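Mono(ADP-ribosyl)transferase SpvB (Salmonella typhimurium, PDB 2GWM) probably transfers ADP-ribose from NAD(+) to an arginine of actin through this C-terminal ADP-ribosyltransferase domain, so blocking actin polymerization. Local coordinates at residues 81-86 with 122-127; 161-166 with 193-198; 118-123 with 187-192. One frame throughout, in Å; residues are numbered along the deposited sequence.

Contact 1: 81-86 with 122-127; sequences RGLKLD and TILNIY
L83 lays its CD1 against CD1 of L124 at 3.7 Å, a diagonal contact, two residues on from its direct partner T122. Both leucines carry CG beside the backbone N and anti to the carbonyl carbon (L83 chi1 -67°), and their side chains cross obliquely. CB of L124 also rests 3.3 Å from the carbonyl O of R81. Further along, L85, past the end of its strand, brings CB, CG and CD1 up to T122, CD1 lying 3.7 Å from OG1; the hydroxyl itself is bonded to R192, and L85 also packs on helix 91-97. The backbones of 81-83 and 122-124 run antiparallel, with R81/L124 and L83/T122 as hydrogen-bonded pairs. L124 N to R81 O is the shortest of the four bonds at 2.7 Å. Between them, in the non-hydrogen-bonded pair G82/I123, CA of G82 makes a CA-H...O contact of 3.3 Å with T122 O. The R81 guanidinium turns away from the partner strand: CD2 of L83 lies over the centre of one face, NE makes a weak bond to G82 O, and NH1 bonds to S111 O. R81, S111 and E148 are the predicted active-site residues, the R-S-E motif of arginine-specific ADP-ribosyltransferases, with R81 on an outermost strand of the mixed sheet.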
ATOM      1  N   ARG A  81       5.602   6.747  -2.330  1.00 21.48           N
ATOM      2  CA  ARG A  81       5.700   5.879  -1.187  1.00 23.65           C
ATOM      3  C   ARG A  81       7.138   5.733  -0.733  1.00 23.27           C
ATOM      4  O   ARG A  81       7.973   5.461  -1.554  1.00 24.71           O
ATOM      5  CB  ARG A  81       5.080   4.507  -1.442  1.00 25.20           C
ATOM      6  CG  ARG A  81       5.144   3.602  -0.281  1.00 28.44           C
ATOM      7  CD  ARG A  81       4.422   4.112   0.946  1.00 33.95           C
ATOM      8  NE  ARG A  81       4.571   3.174   2.049  1.00 36.69           N
ATOM      9  CZ  ARG A  81       3.909   2.025   2.174  1.00 40.92           C
ATOM     10  NH1 ARG A  81       3.026   1.649   1.274  1.00 40.02           N
ATOM     11  NH2 ARG A  81       4.140   1.244   3.235  1.00 40.62           N
ATOM     12  N   GLY A  82       7.378   5.914   0.547  1.00 23.23           N
ATOM     13  CA  GLY A  82       8.645   5.564   1.186  1.00 23.38           C
ATOM     14  C   GLY A  82       8.582   4.131   1.693  1.00 25.68           C
ATOM     15  O   GLY A  82       7.557   3.735   2.332  1.00 28.49           O
ATOM     16  N   LEU A  83       9.607   3.326   1.394  1.00 25.64           N
ATOM     17  CA  LEU A  83       9.771   1.919   1.843  1.00 27.88           C
ATOM     18  C   LEU A  83      11.135   1.696   2.492  1.00 26.91           C
ATOM     19  O   LEU A  83      12.139   2.309   2.141  1.00 24.30           O
ATOM     20  CB  LEU A  83       9.667   0.898   0.676  1.00 28.88           C
ATOM     21  CG  LEU A  83       8.419   0.614  -0.127  1.00 35.11           C
ATOM     22  CD1 LEU A  83       8.691  -0.525  -1.084  1.00 35.61           C
ATOM     23  CD2 LEU A  83       7.276   0.258   0.775  1.00 35.39           C
ATOM     24  N   LYS A  84      11.203   0.753   3.417  1.00 26.91           N
ATOM     25  CA  LYS A  84      12.441   0.285   3.928  1.00 28.17           C
ATOM     26  C   LYS A  84      12.708  -0.986   3.198  1.00 27.87           C
ATOM     27  O   LYS A  84      12.031  -2.017   3.457  1.00 30.79           O
ATOM     28  CB  LYS A  84      12.297   0.042   5.416  1.00 28.75           C
ATOM     29  CG  LYS A  84      13.558  -0.218   6.080  1.00 30.96           C
ATOM     30  CD  LYS A  84      13.358  -0.418   7.563  1.00 34.26           C
ATOM     31  CE  LYS A  84      14.677  -0.273   8.286  1.00 40.64           C
ATOM     32  NZ  LYS A  84      15.834  -0.961   7.582  1.00 45.15           N
ATOM     33  N   LEU A  85      13.643  -0.958   2.249  1.00 25.90           N
ATOM     34  CA  LEU A  85      14.045  -2.158   1.519  1.00 26.17           C
ATOM     35  C   LEU A  85      15.391  -2.712   1.872  1.00 27.15           C
ATOM     36  O   LEU A  85      15.719  -3.796   1.399  1.00 27.67           O
ATOM     37  CB  LEU A  85      14.037  -1.930   0.008  1.00 26.20           C
ATOM     38  CG  LEU A  85      12.730  -1.667  -0.694  1.00 27.58           C
ATOM     39  CD1 LEU A  85      13.022  -1.518  -2.211  1.00 29.08           C
ATOM     40  CD2 LEU A  85      11.719  -2.771  -0.408  1.00 30.58           C
ATOM     41  N   ASP A  86      16.176  -2.041   2.713  1.00 27.15           N
ATOM     42  CA  ASP A  86      17.529  -2.471   2.978  1.00 28.52           C
ATOM     43  C   ASP A  86      17.682  -3.414   4.168  1.00 30.11           C
ATOM     44  O   ASP A  86      18.811  -3.656   4.599  1.00 29.86           O
ATOM     45  CB  ASP A  86      18.458  -1.258   3.116  1.00 29.05           C
ATOM     46  CG  ASP A  86      18.653  -0.555   1.817  1.00 29.32           C
ATOM     47  OD1 ASP A  86      18.882  -1.229   0.831  1.00 27.32           O
ATOM     48  OD2 ASP A  86      18.612   0.675   1.767  1.00 31.48           O
ATOM     49  N   THR A 122      14.266   3.927   0.639  1.00 18.17           N
ATOM     50  CA  THR A 122      13.789   3.894  -0.723  1.00 18.64           C
ATOM     51  C   THR A 122      12.589   4.816  -0.886  1.00 19.40           C
ATOM     52  O   THR A 122      11.620   4.732  -0.107  1.00 20.65           O
ATOM     53  CB  THR A 122      13.393   2.456  -1.088  1.00 20.18           C
ATOM     54  OG1 THR A 122      14.498   1.607  -0.926  1.00 21.35           O
ATOM     55  CG2 THR A 122      12.883   2.377  -2.482  1.00 21.41           C
ATOM     56  N   ILE A 123      12.601   5.670  -1.885  1.00 18.23           N
ATOM     57  CA  ILE A 123      11.466   6.459  -2.262  1.00 19.23           C
ATOM     58  C   ILE A 123      10.977   5.938  -3.585  1.00 19.69           C
ATOM     59  O   ILE A 123      11.705   5.857  -4.574  1.00 19.32           O
ATOM     60  CB  ILE A 123      11.807   7.959  -2.452  1.00 20.10           C
ATOM     61  CG1 ILE A 123      12.531   8.547  -1.242  1.00 22.82           C
ATOM     62  CG2 ILE A 123      10.565   8.783  -2.762  1.00 21.69           C
ATOM     63  CD1 ILE A 123      11.853   8.344   0.057  1.00 22.82           C
ATOM     64  N   LEU A 124       9.717   5.532  -3.601  1.00 19.18           N
ATOM     65  CA  LEU A 124       9.044   5.155  -4.857  1.00 18.74           C
ATOM     66  C   LEU A 124       8.290   6.322  -5.452  1.00 19.62           C
ATOM     67  O   LEU A 124       7.487   6.987  -4.788  1.00 20.25           O
ATOM     68  CB  LEU A 124       8.027   4.054  -4.576  1.00 19.48           C
ATOM     69  CG  LEU A 124       8.558   2.831  -3.900  1.00 20.63           C
ATOM     70  CD1 LEU A 124       7.457   1.764  -3.741  1.00 22.05           C
ATOM     71  CD2 LEU A 124       9.771   2.231  -4.524  1.00 24.36           C
ATOM     72  N   ASN A 125       8.537   6.591  -6.740  1.00 18.84           N
ATOM     73  CA  ASN A 125       7.887   7.586  -7.523  1.00 19.39           C
ATOM     74  C   ASN A 125       7.088   6.797  -8.536  1.00 19.20           C
ATOM     75  O   ASN A 125       7.621   6.199  -9.391  1.00 20.10           O
ATOM     76  CB  ASN A 125       8.991   8.429  -8.245  1.00 20.20           C
ATOM     77  CG  ASN A 125       8.446   9.508  -9.114  1.00 21.41           C
ATOM     78  OD1 ASN A 125       7.545  10.268  -8.720  1.00 25.08           O
ATOM     79  ND2 ASN A 125       9.025   9.627 -10.348  1.00 24.15           N
ATOM     80  N   ILE A 126       5.785   6.726  -8.298  1.00 19.25           N
ATOM     81  CA  ILE A 126       4.879   5.792  -8.981  1.00 20.20           C
ATOM     82  C   ILE A 126       3.957   6.486  -9.946  1.00 19.27           C
ATOM     83  O   ILE A 126       3.017   7.172  -9.529  1.00 20.68           O
ATOM     84  CB  ILE A 126       4.045   5.009  -7.941  1.00 20.09           C
ATOM     85  CG1 ILE A 126       4.916   4.301  -6.929  1.00 20.74           C
ATOM     86  CG2 ILE A 126       3.167   3.988  -8.658  1.00 21.31           C
ATOM     87  CD1 ILE A 126       4.140   3.654  -5.814  1.00 22.02           C
ATOM     88  N   TYR A 127       4.228   6.328 -11.237  1.00 20.03           N
ATOM     89  CA  TYR A 127       3.402   6.924 -12.259  1.00 20.63           C
ATOM     90  C   TYR A 127       2.145   6.115 -12.492  1.00 19.87           C
ATOM     91  O   TYR A 127       2.176   4.893 -12.494  1.00 20.51           O
ATOM     92  CB  TYR A 127       4.173   7.054 -13.554  1.00 21.00           C
ATOM     93  CG  TYR A 127       5.315   8.072 -13.403  1.00 21.34           C
ATOM     94  CD1 TYR A 127       5.033   9.425 -13.266  1.00 21.04           C
ATOM     95  CD2 TYR A 127       6.649   7.666 -13.308  1.00 24.45           C
ATOM     96  CE1 TYR A 127       6.035  10.358 -13.163  1.00 23.67           C
ATOM     97  CE2 TYR A 127       7.668   8.586 -13.154  1.00 26.25           C
ATOM     98  CZ  TYR A 127       7.364   9.946 -13.057  1.00 25.18           C
ATOM     99  OH  TYR A 127       8.414  10.851 -12.918  1.00 27.56           O
TER

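Contact 2: 161-166 with 193-198; sequences SIVNCG and IINMRV
S161 pairs with N195 at the start of the contact, its backbone N and O both bonded to N195. S161 N meets N195 O in the carbonyl plane on a lone pair, while N195 N returns to S161 O at 2.9 Å. OG of S161, held between the backbone N and the carbonyl carbon (chi1 62°), faces the side chain of N195, whose CB is 3.5 Å away. I162 follows in a non-hydrogen-bonded pair with I194, on the other face of the sheet. CG1 of I162 reaches CG2 of I194 only loosely, at 4.4 Å, and T98 touches both isoleucines. The CA atoms in this part of the ladder also lean on carbonyls across it: I162 CA on I193 O at 3.4 Å and I194 CA on S161 O at 3.6 Å. Strand 155-164 here runs antiparallel to strand 192-198, which has strand 122-127 on its other side, in the five-stranded mixed sheet of the ADP-ribosyltransferase fold. V163 closes the ladder with two nearly straight bonds: V163 N to I193 O, 2.8 Å at 170°, and I193 N to V163 O at 173°. On the face shared with S161 and N195, CB of V163 stands 4.3 Å from CB of I193. V163 and N195 both touch Q173 of helix 168-175, which covers this face. After N164 the strand ends, and C165 makes a backbone bond to K191.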
ATOM      1  N   SER A 161      13.196   2.898 -13.714  1.00 20.44           N
ATOM      2  CA  SER A 161      14.588   3.234 -13.423  1.00 21.25           C
ATOM      3  C   SER A 161      14.845   3.321 -11.941  1.00 21.15           C
ATOM      4  O   SER A 161      13.916   3.515 -11.149  1.00 21.13           O
ATOM      5  CB  SER A 161      14.971   4.552 -14.084  1.00 21.01           C
ATOM      6  OG  SER A 161      14.238   5.668 -13.648  1.00 22.19           O
ATOM      7  N   ILE A 162      16.122   3.184 -11.587  1.00 20.67           N
ATOM      8  CA  ILE A 162      16.579   3.255 -10.223  1.00 20.54           C
ATOM      9  C   ILE A 162      17.651   4.331 -10.197  1.00 20.54           C
ATOM     10  O   ILE A 162      18.535   4.345 -11.091  1.00 22.93           O
ATOM     11  CB  ILE A 162      17.139   1.910  -9.674  1.00 21.29           C
ATOM     12  CG1 ILE A 162      16.103   0.769  -9.800  1.00 23.05           C
ATOM     13  CG2 ILE A 162      17.593   2.107  -8.210  1.00 23.38           C
ATOM     14  CD1 ILE A 162      16.188  -0.073 -10.997  1.00 24.57           C
ATOM     15  N   VAL A 163      17.549   5.250  -9.243  1.00 19.60           N
ATOM     16  CA  VAL A 163      18.495   6.350  -9.112  1.00 20.14           C
ATOM     17  C   VAL A 163      19.068   6.248  -7.730  1.00 19.23           C
ATOM     18  O   VAL A 163      18.372   6.584  -6.759  1.00 19.43           O
ATOM     19  CB  VAL A 163      17.746   7.690  -9.256  1.00 22.29           C
ATOM     20  CG1 VAL A 163      18.673   8.770  -9.390  1.00 23.95           C
ATOM     21  CG2 VAL A 163      16.777   7.622 -10.518  1.00 24.62           C
ATOM     22  N   ASN A 164      20.339   5.804  -7.621  1.00 19.49           N
ATOM     23  CA  ASN A 164      21.030   5.704  -6.357  1.00 19.35           C
ATOM     24  C   ASN A 164      21.496   7.040  -5.834  1.00 19.76           C
ATOM     25  O   ASN A 164      21.781   7.982  -6.585  1.00 19.56           O
ATOM     26  CB  ASN A 164      22.183   4.758  -6.476  1.00 21.21           C
ATOM     27  CG  ASN A 164      21.745   3.347  -6.713  1.00 24.08           C
ATOM     28  OD1 ASN A 164      20.692   2.937  -6.312  1.00 27.42           O
ATOM     29  ND2 ASN A 164      22.618   2.565  -7.303  1.00 30.81           N
ATOM     30  N   CYS A 165      21.589   7.118  -4.515  1.00 18.52           N
ATOM     31  CA  CYS A 165      22.090   8.273  -3.870  1.00 19.62           C
ATOM     32  C   CYS A 165      23.499   8.674  -4.375  1.00 18.54           C
ATOM     33  O   CYS A 165      24.255   7.809  -4.824  1.00 19.94           O
ATOM     34  CB  CYS A 165      22.039   8.135  -2.339  1.00 19.37           C
ATOM     35  SG  CYS A 165      22.941   6.788  -1.657  1.00 20.85           S
ATOM     36  N   GLY A 166      23.814   9.961  -4.273  1.00 19.31           N
ATOM     37  CA  GLY A 166      25.163  10.435  -4.430  1.00 20.06           C
ATOM     38  C   GLY A 166      25.537  10.859  -5.836  1.00 20.04           C
ATOM     39  O   GLY A 166      26.726  10.735  -6.194  1.00 22.36           O
ATOM     40  N   ILE A 193      15.960   6.221  -5.223  1.00 18.04           N
ATOM     41  CA  ILE A 193      14.657   6.458  -5.801  1.00 18.62           C
ATOM     42  C   ILE A 193      14.407   5.396  -6.821  1.00 19.95           C
ATOM     43  O   ILE A 193      15.254   5.101  -7.643  1.00 19.78           O
ATOM     44  CB  ILE A 193      14.550   7.901  -6.458  1.00 19.44           C
ATOM     45  CG1 ILE A 193      14.867   8.996  -5.452  1.00 20.63           C
ATOM     46  CG2 ILE A 193      13.186   8.093  -7.174  1.00 20.53           C
ATOM     47  CD1 ILE A 193      15.236  10.296  -6.147  1.00 21.84           C
ATOM     48  N   ILE A 194      13.180   4.863  -6.797  1.00 19.08           N
ATOM     49  CA  ILE A 194      12.765   3.913  -7.792  1.00 18.89           C
ATOM     50  C   ILE A 194      11.582   4.539  -8.476  1.00 19.42           C
ATOM     51  O   ILE A 194      10.565   4.814  -7.870  1.00 19.92           O
ATOM     52  CB  ILE A 194      12.382   2.556  -7.243  1.00 19.65           C
ATOM     53  CG1 ILE A 194      13.506   1.982  -6.411  1.00 19.81           C
ATOM     54  CG2 ILE A 194      12.044   1.622  -8.411  1.00 20.12           C
ATOM     55  CD1 ILE A 194      13.195   0.632  -5.802  1.00 22.10           C
ATOM     56  N   ASN A 195      11.730   4.741  -9.790  1.00 19.33           N
ATOM     57  CA  ASN A 195      10.680   5.247 -10.678  1.00 18.87           C
ATOM     58  C   ASN A 195       9.947   4.031 -11.229  1.00 19.15           C
ATOM     59  O   ASN A 195      10.543   3.181 -11.893  1.00 18.76           O
ATOM     60  CB  ASN A 195      11.282   6.097 -11.800  1.00 18.91           C
ATOM     61  CG  ASN A 195      12.017   7.284 -11.281  1.00 21.22           C
ATOM     62  OD1 ASN A 195      13.264   7.447 -11.517  1.00 23.89           O
ATOM     63  ND2 ASN A 195      11.281   8.163 -10.646  1.00 17.74           N
ATOM     64  N   MET A 196       8.658   3.988 -10.968  1.00 20.03           N
ATOM     65  CA  MET A 196       7.792   2.848 -11.269  1.00 21.35           C
ATOM     66  C   MET A 196       6.578   3.312 -12.018  1.00 20.52           C
ATOM     67  O   MET A 196       6.220   4.488 -11.977  1.00 19.98           O
ATOM     68  CB  MET A 196       7.219   2.218  -9.972  1.00 22.42           C
ATOM     69  CG  MET A 196       8.192   1.810  -9.027  1.00 26.27           C
ATOM     70  SD  MET A 196       7.381   0.960  -7.714  1.00 28.44           S
ATOM     71  CE  MET A 196       8.577  -0.233  -7.381  1.00 32.35           C
ATOM     72  N   ARG A 197       5.850   2.355 -12.622  1.00 19.51           N
ATOM     73  CA  ARG A 197       4.612   2.670 -13.303  1.00 20.95           C
ATOM     74  C   ARG A 197       3.593   1.585 -13.028  1.00 20.06           C
ATOM     75  O   ARG A 197       3.918   0.401 -13.165  1.00 21.91           O
ATOM     76  CB  ARG A 197       4.828   2.778 -14.806  1.00 20.17           C
ATOM     77  CG  ARG A 197       3.615   3.207 -15.580  1.00 22.84           C
ATOM     78  CD  ARG A 197       3.935   3.541 -17.052  1.00 24.43           C
ATOM     79  NE  ARG A 197       5.031   4.460 -17.144  1.00 29.25           N
ATOM     80  CZ  ARG A 197       4.961   5.769 -16.992  1.00 23.10           C
ATOM     81  NH1 ARG A 197       3.803   6.391 -16.863  1.00 30.85           N
ATOM     82  NH2 ARG A 197       6.102   6.432 -16.933  1.00 33.62           N
ATOM     83  N   VAL A 198       2.397   1.974 -12.606  1.00 18.70           N
ATOM     84  CA  VAL A 198       1.305   0.974 -12.460  1.00 19.13           C
ATOM     85  C   VAL A 198       0.820   0.568 -13.848  1.00 19.65           C
ATOM     86  O   VAL A 198       0.575   1.427 -14.680  1.00 20.85           O
ATOM     87  CB  VAL A 198       0.171   1.520 -11.582  1.00 19.14           C
ATOM     88  CG1 VAL A 198      -1.032   0.550 -11.602  1.00 20.04           C
ATOM     89  CG2 VAL A 198       0.635   1.699 -10.162  1.00 21.57           C
TER

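Contact 3: 118-123 with 187-192; sequences WINDTI and TNRIKR
The segments come together at a single parallel bridge, T122 with R192, where I123 N bonds to R192 O at 3.0 Å and D121 O accepts from both K191 N (2.7 Å) and R192 N. R192 NH1 donates to T122 OG1 at 2.8 Å, the hydroxyl lying in the guanidinium plane, at its edge. That hydroxyl in turn donates to D121 OD1, which forms a longer salt bridge of 3.5 Å with the same NH1; carboxylate and guanidinium planes stand 88° apart. CG of R192 sits between its backbone N and carbonyl carbon (chi1 71°), which brings it to 3.6 Å from T122 OG1. An apolar patch lies beside it: I119 crosses I190 at about a right angle, CG2 to CG1 at 3.8 Å, and I190 CD1 reaches CG1 of I123; F170 and L174 of helix 168-175 also touch I190. N120 CA lies over one face of the R189 guanidinium, whose NH1 bonds weakly to I119 O, while NH2 donates to a water that weakly bonds the same carbonyl. With D86 paired to R192 NH2, the buried arginine's charge is probably balanced by D121 and D86 where two neighbouring inner strands begin, T122 OG1 helping to fix the guanidinium.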
ATOM      1  N   TRP A 118       7.065   9.781   2.748  1.00 25.18           N
ATOM      2  CA  TRP A 118       7.769   9.726   4.012  1.00 27.27           C
ATOM      3  C   TRP A 118       9.123   9.137   3.767  1.00 24.87           C
ATOM      4  O   TRP A 118       9.303   8.059   3.215  1.00 25.99           O
ATOM      5  CB  TRP A 118       6.980   8.917   5.044  1.00 30.81           C
ATOM      6  CG  TRP A 118       5.788   9.769   5.494  1.00 34.89           C
ATOM      7  CD1 TRP A 118       4.655  10.058   4.765  1.00 40.26           C
ATOM      8  CD2 TRP A 118       5.686  10.497   6.699  1.00 38.12           C
ATOM      9  NE1 TRP A 118       3.835  10.887   5.490  1.00 41.68           N
ATOM     10  CE2 TRP A 118       4.446  11.172   6.679  1.00 39.24           C
ATOM     11  CE3 TRP A 118       6.496  10.617   7.821  1.00 40.45           C
ATOM     12  CZ2 TRP A 118       4.017  11.960   7.727  1.00 40.15           C
ATOM     13  CZ3 TRP A 118       6.073  11.408   8.867  1.00 40.63           C
ATOM     14  CH2 TRP A 118       4.834  12.067   8.815  1.00 41.13           C
ATOM     15  N   ILE A 119      10.113   9.895   4.182  1.00 22.28           N
ATOM     16  CA  ILE A 119      11.514   9.506   3.938  1.00 22.57           C
ATOM     17  C   ILE A 119      11.829   8.141   4.531  1.00 21.23           C
ATOM     18  O   ILE A 119      11.383   7.809   5.649  1.00 22.72           O
ATOM     19  CB  ILE A 119      12.410  10.572   4.498  1.00 21.05           C
ATOM     20  CG1 ILE A 119      12.263  11.900   3.728  1.00 20.68           C
ATOM     21  CG2 ILE A 119      13.897  10.084   4.533  1.00 21.61           C
ATOM     22  CD1 ILE A 119      12.890  13.078   4.372  1.00 23.65           C
ATOM     23  N   ASN A 120      12.526   7.332   3.753  1.00 21.24           N
ATOM     24  CA  ASN A 120      13.001   6.041   4.120  1.00 21.52           C
ATOM     25  C   ASN A 120      14.168   5.690   3.205  1.00 19.84           C
ATOM     26  O   ASN A 120      14.574   6.524   2.392  1.00 20.33           O
ATOM     27  CB  ASN A 120      11.881   5.003   3.958  1.00 24.98           C
ATOM     28  CG  ASN A 120      11.915   3.927   4.983  1.00 26.85           C
ATOM     29  OD1 ASN A 120      12.988   3.412   5.355  1.00 28.97           O
ATOM     30  ND2 ASN A 120      10.692   3.536   5.480  1.00 31.47           N
ATOM     31  N   ASP A 121      14.715   4.489   3.326  1.00 19.12           N
ATOM     32  CA  ASP A 121      15.849   4.151   2.452  1.00 20.11           C
ATOM     33  C   ASP A 121      15.518   4.179   0.962  1.00 18.78           C
ATOM     34  O   ASP A 121      16.375   4.462   0.131  1.00 19.39           O
ATOM     35  CB  ASP A 121      16.610   2.885   2.884  1.00 21.51           C
ATOM     36  CG  ASP A 121      15.855   1.545   2.708  1.00 22.92           C
ATOM     37  OD1 ASP A 121      15.250   1.334   1.639  1.00 22.94           O
ATOM     38  OD2 ASP A 121      15.927   0.685   3.665  1.00 24.43           O
ATOM     39  N   THR A 122      14.266   3.927   0.639  1.00 18.17           N
ATOM     40  CA  THR A 122      13.789   3.894  -0.723  1.00 18.64           C
ATOM     41  C   THR A 122      12.589   4.816  -0.886  1.00 19.40           C
ATOM     42  O   THR A 122      11.620   4.732  -0.107  1.00 20.65           O
ATOM     43  CB  THR A 122      13.393   2.456  -1.088  1.00 20.18           C
ATOM     44  OG1 THR A 122      14.498   1.607  -0.926  1.00 21.35           O
ATOM     45  CG2 THR A 122      12.883   2.377  -2.482  1.00 21.41           C
ATOM     46  N   ILE A 123      12.601   5.670  -1.885  1.00 18.23           N
ATOM     47  CA  ILE A 123      11.466   6.459  -2.262  1.00 19.23           C
ATOM     48  C   ILE A 123      10.977   5.938  -3.585  1.00 19.69           C
ATOM     49  O   ILE A 123      11.705   5.857  -4.574  1.00 19.32           O
ATOM     50  CB  ILE A 123      11.807   7.959  -2.452  1.00 20.10           C
ATOM     51  CG1 ILE A 123      12.531   8.547  -1.242  1.00 22.82           C
ATOM     52  CG2 ILE A 123      10.565   8.783  -2.762  1.00 21.69           C
ATOM     53  CD1 ILE A 123      11.853   8.344   0.057  1.00 22.82           C
ATOM     54  N   THR A 187      16.855  13.525   4.760  1.00 17.67           N
ATOM     55  CA  THR A 187      17.090  13.000   3.443  1.00 18.19           C
ATOM     56  C   THR A 187      18.419  12.250   3.277  1.00 16.38           C
ATOM     57  O   THR A 187      18.540  11.489   2.297  1.00 17.44           O
ATOM     58  CB  THR A 187      16.981  14.064   2.329  1.00 20.93           C
ATOM     59  OG1 THR A 187      17.910  15.093   2.630  1.00 24.24           O
ATOM     60  CG2 THR A 187      15.571  14.583   2.263  1.00 24.12           C
ATOM     61  N   ASN A 188      19.347  12.426   4.204  1.00 17.50           N
ATOM     62  CA  ASN A 188      20.598  11.692   4.095  1.00 17.64           C
ATOM     63  C   ASN A 188      20.413  10.183   4.269  1.00 17.89           C
ATOM     64  O   ASN A 188      21.296   9.408   3.926  1.00 18.60           O
ATOM     65  CB  ASN A 188      21.653  12.211   5.034  1.00 18.40           C
ATOM     66  CG  ASN A 188      22.045  13.671   4.752  1.00 18.21           C
ATOM     67  OD1 ASN A 188      22.202  14.471   5.695  1.00 21.66           O
ATOM     68  ND2 ASN A 188      22.115  14.029   3.530  1.00 15.97           N
ATOM     69  N   ARG A 189      19.253   9.785   4.814  1.00 17.11           N
ATOM     70  CA  ARG A 189      18.891   8.370   4.972  1.00 17.82           C
ATOM     71  C   ARG A 189      18.538   7.676   3.658  1.00 17.45           C
ATOM     72  O   ARG A 189      18.505   6.468   3.589  1.00 17.67           O
ATOM     73  CB  ARG A 189      17.628   8.235   5.841  1.00 17.81           C
ATOM     74  CG  ARG A 189      17.828   8.715   7.261  1.00 19.38           C
ATOM     75  CD  ARG A 189      16.482   8.757   8.081  1.00 22.06           C
ATOM     76  NE  ARG A 189      15.834   7.461   8.008  1.00 23.34           N
ATOM     77  CZ  ARG A 189      14.521   7.211   7.892  1.00 26.82           C
ATOM     78  NH1 ARG A 189      13.592   8.171   7.817  1.00 31.44           N
ATOM     79  NH2 ARG A 189      14.137   5.933   7.838  1.00 31.72           N
ATOM     80  N   ILE A 190      18.299   8.446   2.604  1.00 16.65           N
ATOM     81  CA  ILE A 190      17.784   7.891   1.376  1.00 17.25           C
ATOM     82  C   ILE A 190      18.872   7.247   0.573  1.00 17.37           C
ATOM     83  O   ILE A 190      19.889   7.914   0.264  1.00 18.19           O
ATOM     84  CB  ILE A 190      17.027   8.940   0.533  1.00 17.78           C
ATOM     85  CG1 ILE A 190      15.871   9.547   1.354  1.00 17.50           C
ATOM     86  CG2 ILE A 190      16.522   8.375  -0.776  1.00 18.82           C
ATOM     87  CD1 ILE A 190      15.281  10.739   0.700  1.00 19.66           C
ATOM     88  N   LYS A 191      18.639   5.995   0.182  1.00 17.85           N
ATOM     89  CA  LYS A 191      19.585   5.260  -0.607  1.00 18.02           C
ATOM     90  C   LYS A 191      19.264   5.250  -2.090  1.00 19.08           C
ATOM     91  O   LYS A 191      20.145   5.220  -2.948  1.00 19.95           O
ATOM     92  CB  LYS A 191      19.662   3.824  -0.120  1.00 20.19           C
ATOM     93  CG  LYS A 191      20.746   3.008  -0.777  1.00 23.64           C
ATOM     94  CD  LYS A 191      21.363   2.099   0.300  1.00 31.46           C
ATOM     95  CE  LYS A 191      22.709   1.578  -0.104  1.00 35.97           C
ATOM     96  NZ  LYS A 191      22.562   0.501  -1.108  1.00 42.00           N
ATOM     97  N   ARG A 192      17.987   5.340  -2.427  1.00 18.71           N
ATOM     98  CA  ARG A 192      17.581   5.241  -3.803  1.00 19.34           C
ATOM     99  C   ARG A 192      16.186   5.781  -4.008  1.00 18.66           C
ATOM    100  O   ARG A 192      15.347   5.819  -3.089  1.00 18.40           O
ATOM    101  CB  ARG A 192      17.653   3.788  -4.251  1.00 18.64           C
ATOM    102  CG  ARG A 192      16.544   2.981  -3.583  1.00 20.75           C
ATOM    103  CD  ARG A 192      16.658   1.504  -3.901  1.00 22.93           C
ATOM    104  NE  ARG A 192      17.862   0.830  -3.406  1.00 22.36           N
ATOM    105  CZ  ARG A 192      18.071   0.450  -2.148  1.00 23.31           C
ATOM    106  NH1 ARG A 192      17.185   0.763  -1.213  1.00 22.84           N
ATOM    107  NH2 ARG A 192      19.200  -0.201  -1.801  1.00 22.27           N
TER
HETATM  108  O   HOH W   1      11.253   5.713   8.260  1.00 40.66           O

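How the contacts relate
From the N terminus, strand 78-83 comes first, and contact 1 closes the loop that carries the chain through 103-106 and 110-112 to strand 122-127. Contact 3 begins where contact 1 ends, sharing T122 and I123, and closes a longer loop to the approach of the last strand. Contact 2 opens inside that loop at 161-166 and ends beyond it at 193-198, so contacts 2 and 3 cross, while contacts 1 and 2 follow in series. All three reach one mixed sheet: backbone bonds between 122-127 and 192-198 join contacts 1 and 2, C165 to K191 joins 2 and 3, and the D86-R192 salt bridge joins 1 and 3.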